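Local structure of probable hydrogenase maturation factor HypB (Methanocaldococcus jannaschii, 2HF9) at residues A[37-42]-A[139-144]; A[64-69]-A[118-123]. The protein probably serves as a low-activity GTPase needed to insert nickel into [NiFe] hydrogenases during their maturation, binding GTP and metal ions as a homodimer. All coordinates share one frame; numbering follows the deposited sequence.

Contact 1: A[37-42]-A[139-144]; sequences GVVAFD and GTHKRI
Two neighbouring parallel strands of the P-loop GTPase sheet meet where Phe41 and Asp42 pair with Lys142 and Arg143, and just before it His141 docks its ring on the backbone of Ala40. His141 ND1 accepts the Ala40 N-H at 3.0 Å in an almost straight bond. The return bond runs from His141 N to Ala40 O, which Lys142 N also reaches, so two amides grip one buried carbonyl. His141 CG lies anti to its own carbonyl carbon (chi1 -64°), and the side chain crosses that of Val39 at about a right angle, with Val39 CG1 4.0 Å from ND1. Histidine suits this place: its ring accepts at ND1 while bonding through NE2 to Asn34 OD1, so it links strand 39-45 to helix 18-35. An alanine in place of His141 would probably leave Ala40 N without its acceptor and Asn34 without this partner.

Beyond the ring, parallel bonding takes over: Asp42 N donates to Lys142 O at 2.9 Å, and Ile144 N to Asp42 O. Strand 39-45, leading into the P-loop, is thereby fixed to 142-148. On the face carrying Phe41, the ring's CD2 comes within 3.7 Å of Lys142 CB and within 4.0 Å of Ile144 CD1; the lysine lends only its aliphatic base here, its NZ reaching Glu224. On the other face Asp42 and Arg143 run side by side, their planes 87° apart, and OD2 stands 3.5 Å from NH1, a purely electrostatic pairing. A water joins Asp42 OD2, Thr140 OG1 and Arg143 NH1, while Asp42 OD1 is bonded to Asn126 and Arg143 NH2 to Pro133 O.

Contact 2: A[64-69]-A[118-123]; sequences DKYKIA and EIDLLF
The ring of Tyr66 leans against Leu121, the two side chains crossing at a slant. Leu121 CG sits 4.2 Å from the ring centroid in an off-centre CH-pi contact, and its CD1 touches Tyr66 CD1 at 3.6 Å; CD2 lies over the same face toward the rim, while Lys65 CG, from the same segment as the tyrosine, lies above the opposite face near its rim. A branched leucine suits this place because it can present several carbons to one flat surface. Asp120 meets Tyr66 differently: its CB is at the edge of the ring, and the two side chains cross at about a right angle.

The Asp120 carboxylate turns back to the backbone of the other segment. Its CG stands beside its own N (chi1 -55°), and OD2 takes the Lys67 N-H at 2.8 Å, in a bond that is nearly straight and arrives on the anti side of the carboxylate. Lys67 O in turn accepts from both Asp120 N and Leu121 N. The long, extended Lys67 chain passes over Glu118 O and ends in a salt bridge, NZ to Glu118 OE1 at 3.0 Å, from above the carboxylate plane. This exposed margin suits two charged residues.

Toward the interior, parallel pairing joins Ile68 to Leu121 and Ala69 to Leu122, with Ala69 N bonded to Leu121 O and Phe123 N to Ala69 O. Ile68 CG2 packs 3.7 Å from Phe123 CE1. The small Ala69 leaves room for Ile119 CD1, 3.6 Å from its CB. Helix 51-62 packs on Ile68, Leu121 and Phe123, helix 211-224 brings Val222 to Tyr66 and Leu121 and Glu219 to Tyr66 OH, and strand 39-45 borders 121-125 on the side away from 68-74.

From the N terminus, helix 18-35 leads into strand 39-45, whose start forms the first half of contact 1. The chain then runs through helix 51-62 to 64-69, the first half of contact 2, and returns at 118-123 to close that loop. Strand 121-125 is followed by 142-148, and at 139-144 contact 1 closes the larger loop, so contact 2 is nested inside it. The sheet order 68-74, 121-125, 39-45, 142-148 puts the contacts on two pairs of strands separated by the junction of 121-125 with 39-45. They meet at that junction: Leu122 O lies 2.8 Å from Phe41 N, a probable hydrogen bond, and Val38 packs on Ile119 and Leu122.

Contact 1: A[37-42]-A[139-144]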
loop_
_atom_site.group_PDB
_atom_site.type_symbol
_atom_site.label_atom_id
_atom_site.label_comp_id
_atom_site.label_asym_id
_atom_site.label_seq_id
_atom_site.Cartn_x
_atom_site.Cartn_y
_atom_site.Cartn_z
ATOM N N GLY A 37 -24.336 -18.212 -13.005
ATOM C CA GLY A 37 -24.993 -17.701 -11.804
ATOM C C GLY A 37 -24.023 -17.413 -10.675
ATOM O O GLY A 37 -24.309 -17.693 -9.510
ATOM N N VAL A 38 -22.875 -16.845 -11.027
ATOM C CA VAL A 38 -21.845 -16.505 -10.046
ATOM C C VAL A 38 -21.822 -14.994 -9.870
ATOM O O VAL A 38 -21.828 -14.254 -10.851
ATOM C CB VAL A 38 -20.438 -17.008 -10.478
ATOM C CG1 VAL A 38 -19.381 -16.673 -9.421
ATOM C CG2 VAL A 38 -20.457 -18.500 -10.748
ATOM N N VAL A 39 -21.822 -14.542 -8.620
ATOM C CA VAL A 39 -21.664 -13.122 -8.332
ATOM C C VAL A 39 -20.249 -12.904 -7.801
ATOM O O VAL A 39 -19.847 -13.523 -6.811
ATOM C CB VAL A 39 -22.742 -12.591 -7.349
ATOM C CG1 VAL A 39 -22.636 -11.078 -7.214
ATOM C CG2 VAL A 39 -24.144 -12.972 -7.831
ATOM N N ALA A 40 -19.496 -12.042 -8.485
ATOM C CA ALA A 40 -18.079 -11.836 -8.194
ATOM C C ALA A 40 -17.773 -10.476 -7.575
ATOM O O ALA A 40 -18.351 -9.457 -7.963
ATOM C CB ALA A 40 -17.244 -12.042 -9.446
ATOM N N PHE A 41 -16.838 -10.480 -6.628
ATOM C CA PHE A 41 -16.452 -9.289 -5.878
ATOM C C PHE A 41 -14.937 -9.067 -5.926
ATOM O O PHE A 41 -14.154 -9.978 -5.639
ATOM C CB PHE A 41 -16.926 -9.394 -4.420
ATOM C CG PHE A 41 -18.425 -9.406 -4.260
ATOM C CD1 PHE A 41 -19.140 -10.600 -4.331
ATOM C CD2 PHE A 41 -19.122 -8.224 -4.022
ATOM C CE1 PHE A 41 -20.527 -10.614 -4.181
ATOM C CE2 PHE A 41 -20.511 -8.231 -3.864
ATOM C CZ PHE A 41 -21.211 -9.432 -3.945
ATOM N N ASP A 42 -14.541 -7.851 -6.292
ATOM C CA ASP A 42 -13.139 -7.446 -6.341
ATOM C C ASP A 42 -12.779 -6.718 -5.035
ATOM O O ASP A 42 -13.271 -5.620 -4.774
ATOM C CB ASP A 42 -12.915 -6.551 -7.575
ATOM C CG ASP A 42 -11.475 -6.057 -7.721
ATOM O OD1 ASP A 42 -10.595 -6.408 -6.914
ATOM O OD2 ASP A 42 -11.225 -5.298 -8.673
ATOM N N GLY A 139 -13.789 -7.874 -14.333
ATOM C CA GLY A 139 -14.979 -8.586 -14.792
ATOM C C GLY A 139 -15.853 -9.013 -13.631
ATOM O O GLY A 139 -16.576 -10.004 -13.719
ATOM N N THR A 140 -15.777 -8.258 -12.538
ATOM C CA THR A 140 -16.569 -8.526 -11.339
ATOM C C THR A 140 -17.864 -7.721 -11.372
ATOM O O THR A 140 -18.000 -6.771 -12.150
ATOM C CB THR A 140 -15.775 -8.188 -10.048
ATOM O OG1 THR A 140 -15.343 -6.820 -10.089
ATOM C CG2 THR A 140 -14.557 -9.082 -9.919
ATOM N N HIS A 141 -18.816 -8.113 -10.531
ATOM C CA HIS A 141 -20.069 -7.381 -10.384
ATOM C C HIS A 141 -19.907 -6.156 -9.489
ATOM O O HIS A 141 -20.458 -5.093 -9.780
ATOM C CB HIS A 141 -21.168 -8.306 -9.860
ATOM C CG HIS A 141 -21.514 -9.407 -10.812
ATOM N ND1 HIS A 141 -20.867 -10.624 -10.808
ATOM C CD2 HIS A 141 -22.409 -9.458 -11.824
ATOM C CE1 HIS A 141 -21.365 -11.385 -11.767
ATOM N NE2 HIS A 141 -22.300 -10.700 -12.400
ATOM N N LYS A 142 -19.143 -6.304 -8.408
ATOM C CA LYS A 142 -18.902 -5.199 -7.484
ATOM C C LYS A 142 -17.440 -5.064 -7.080
ATOM O O LYS A 142 -16.683 -6.040 -7.052
ATOM C CB LYS A 142 -19.771 -5.319 -6.220
ATOM C CG LYS A 142 -21.277 -5.299 -6.452
ATOM C CD LYS A 142 -21.798 -3.928 -6.860
ATOM C CE LYS A 142 -23.260 -4.014 -7.278
ATOM N NZ LYS A 142 -23.753 -2.716 -7.809
ATOM N N ARG A 143 -17.066 -3.833 -6.756
ATOM C CA ARG A 143 -15.731 -3.520 -6.293
ATOM C C ARG A 143 -15.787 -3.030 -4.851
ATOM O O ARG A 143 -16.600 -2.167 -4.505
ATOM C CB ARG A 143 -15.095 -2.485 -7.214
ATOM C CG ARG A 143 -14.801 -3.031 -8.610
ATOM C CD ARG A 143 -14.647 -1.936 -9.651
ATOM N NE ARG A 143 -13.445 -1.120 -9.455
ATOM C CZ ARG A 143 -12.235 -1.424 -9.924
ATOM N NH1 ARG A 143 -12.036 -2.543 -10.611
ATOM N NH2 ARG A 143 -11.214 -0.612 -9.689
ATOM N N ILE A 144 -14.928 -3.602 -4.015
ATOM C CA ILE A 144 -14.863 -3.245 -2.602
ATOM C C ILE A 144 -13.463 -2.715 -2.310
ATOM O O ILE A 144 -12.472 -3.386 -2.606
ATOM C CB ILE A 144 -15.186 -4.462 -1.684
ATOM C CG1 ILE A 144 -16.593 -5.002 -1.981
ATOM C CG2 ILE A 144 -15.018 -4.091 -0.195
ATOM C CD1 ILE A 144 -16.939 -6.311 -1.299
HETATM O O HOH W 1 -12.927 -5.177 -10.784
#

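Contact 2: A[64-69]-A[118-123]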
loop_
_atom_site.group_PDB
_atom_site.type_symbol
_atom_site.label_atom_id
_atom_site.label_comp_id
_atom_site.label_asym_id
_atom_site.label_seq_id
_atom_site.Cartn_x
_atom_site.Cartn_y
_atom_site.Cartn_z
ATOM N N ASP A 64 -22.938 -21.430 4.483
ATOM C CA ASP A 64 -24.155 -22.222 4.717
ATOM C C ASP A 64 -25.216 -21.958 3.649
ATOM O O ASP A 64 -26.091 -22.791 3.404
ATOM C CB ASP A 64 -24.730 -21.934 6.110
ATOM C CG ASP A 64 -25.138 -20.475 6.290
ATOM O OD1 ASP A 64 -24.331 -19.694 6.834
ATOM O OD2 ASP A 64 -26.258 -20.100 5.881
ATOM N N LYS A 65 -25.115 -20.791 3.018
ATOM C CA LYS A 65 -26.096 -20.312 2.057
ATOM C C LYS A 65 -25.543 -20.355 0.636
ATOM O O LYS A 65 -26.294 -20.565 -0.318
ATOM C CB LYS A 65 -26.502 -18.881 2.421
ATOM C CG LYS A 65 -27.673 -18.307 1.642
ATOM C CD LYS A 65 -28.142 -17.017 2.296
ATOM C CE LYS A 65 -29.167 -16.303 1.447
ATOM N NZ LYS A 65 -29.546 -14.993 2.047
ATOM N N TYR A 66 -24.231 -20.156 0.504
ATOM C CA TYR A 66 -23.581 -20.077 -0.805
ATOM C C TYR A 66 -22.353 -20.969 -0.899
ATOM O O TYR A 66 -21.636 -21.164 0.084
ATOM C CB TYR A 66 -23.141 -18.644 -1.103
ATOM C CG TYR A 66 -24.247 -17.621 -1.112
ATOM C CD1 TYR A 66 -24.447 -16.774 -0.024
ATOM C CD2 TYR A 66 -25.093 -17.495 -2.214
ATOM C CE1 TYR A 66 -25.463 -15.823 -0.033
ATOM C CE2 TYR A 66 -26.109 -16.553 -2.232
ATOM C CZ TYR A 66 -26.288 -15.721 -1.141
ATOM O OH TYR A 66 -27.295 -14.791 -1.165
ATOM N N LYS A 67 -22.113 -21.491 -2.097
ATOM C CA LYS A 67 -20.853 -22.157 -2.411
ATOM C C LYS A 67 -19.878 -21.078 -2.873
ATOM O O LYS A 67 -20.161 -20.327 -3.809
ATOM C CB LYS A 67 -21.057 -23.221 -3.491
ATOM C CG LYS A 67 -21.972 -24.367 -3.057
ATOM C CD LYS A 67 -22.445 -25.176 -4.251
ATOM C CE LYS A 67 -23.617 -26.073 -3.889
ATOM N NZ LYS A 67 -24.175 -26.720 -5.111
ATOM N N ILE A 68 -18.739 -20.993 -2.199
ATOM C CA ILE A 68 -17.839 -19.855 -2.371
ATOM C C ILE A 68 -16.478 -20.277 -2.918
ATOM O O ILE A 68 -15.882 -21.255 -2.459
ATOM C CB ILE A 68 -17.677 -19.058 -1.043
ATOM C CG1 ILE A 68 -19.039 -18.551 -0.548
ATOM C CG2 ILE A 68 -16.707 -17.881 -1.218
ATOM C CD1 ILE A 68 -19.095 -18.267 0.947
ATOM N N ALA A 69 -16.010 -19.534 -3.918
ATOM C CA ALA A 69 -14.664 -19.691 -4.454
ATOM C C ALA A 69 -13.904 -18.390 -4.263
ATOM O O ALA A 69 -14.511 -17.319 -4.170
ATOM C CB ALA A 69 -14.711 -20.056 -5.929
ATOM N N GLU A 118 -20.722 -25.124 -9.623
ATOM C CA GLU A 118 -20.703 -25.479 -8.209
ATOM C C GLU A 118 -20.234 -24.308 -7.343
ATOM O O GLU A 118 -19.769 -24.500 -6.217
ATOM C CB GLU A 118 -19.851 -26.730 -7.971
ATOM C CG GLU A 118 -20.562 -28.042 -8.335
ATOM C CD GLU A 118 -21.885 -28.232 -7.594
ATOM O OE1 GLU A 118 -21.890 -28.197 -6.341
ATOM O OE2 GLU A 118 -22.923 -28.417 -8.270
ATOM N N ILE A 119 -20.360 -23.097 -7.883
ATOM C CA ILE A 119 -19.975 -21.867 -7.185
ATOM C C ILE A 119 -21.107 -20.843 -7.301
ATOM O O ILE A 119 -21.709 -20.697 -8.362
ATOM C CB ILE A 119 -18.636 -21.274 -7.752
ATOM C CG1 ILE A 119 -17.457 -22.247 -7.572
ATOM C CG2 ILE A 119 -18.303 -19.911 -7.129
ATOM C CD1 ILE A 119 -17.166 -22.677 -6.126
ATOM N N ASP A 120 -21.403 -20.153 -6.201
ATOM C CA ASP A 120 -22.395 -19.077 -6.196
ATOM C C ASP A 120 -21.740 -17.698 -6.053
ATOM O O ASP A 120 -22.173 -16.725 -6.678
ATOM C CB ASP A 120 -23.424 -19.297 -5.077
ATOM C CG ASP A 120 -24.087 -20.667 -5.148
ATOM O OD1 ASP A 120 -24.620 -21.021 -6.222
ATOM O OD2 ASP A 120 -24.074 -21.390 -4.129
ATOM N N LEU A 121 -20.709 -17.628 -5.213
ATOM C CA LEU A 121 -19.992 -16.383 -4.939
ATOM C C LEU A 121 -18.508 -16.521 -5.236
ATOM O O LEU A 121 -17.892 -17.530 -4.898
ATOM C CB LEU A 121 -20.161 -15.960 -3.474
ATOM C CG LEU A 121 -21.559 -15.716 -2.905
ATOM C CD1 LEU A 121 -21.459 -15.309 -1.440
ATOM C CD2 LEU A 121 -22.310 -14.663 -3.700
ATOM N N LEU A 122 -17.941 -15.491 -5.857
ATOM C CA LEU A 122 -16.505 -15.429 -6.101
ATOM C C LEU A 122 -15.900 -14.201 -5.429
ATOM O O LEU A 122 -16.293 -13.070 -5.721
ATOM C CB LEU A 122 -16.209 -15.413 -7.609
ATOM C CG LEU A 122 -14.744 -15.261 -8.046
ATOM C CD1 LEU A 122 -13.874 -16.409 -7.548
ATOM C CD2 LEU A 122 -14.649 -15.135 -9.562
ATOM N N PHE A 123 -14.953 -14.436 -4.527
ATOM C CA PHE A 123 -14.222 -13.353 -3.872
ATOM C C PHE A 123 -12.814 -13.298 -4.445
ATOM O O PHE A 123 -12.054 -14.265 -4.340
ATOM C CB PHE A 123 -14.147 -13.552 -2.349
ATOM C CG PHE A 123 -15.490 -13.605 -1.653
ATOM C CD1 PHE A 123 -15.652 -14.403 -0.516
ATOM C CD2 PHE A 123 -16.576 -12.861 -2.110
ATOM C CE1 PHE A 123 -16.876 -14.466 0.153
ATOM C CE2 PHE A 123 -17.812 -12.918 -1.452
ATOM C CZ PHE A 123 -17.960 -13.726 -0.316
#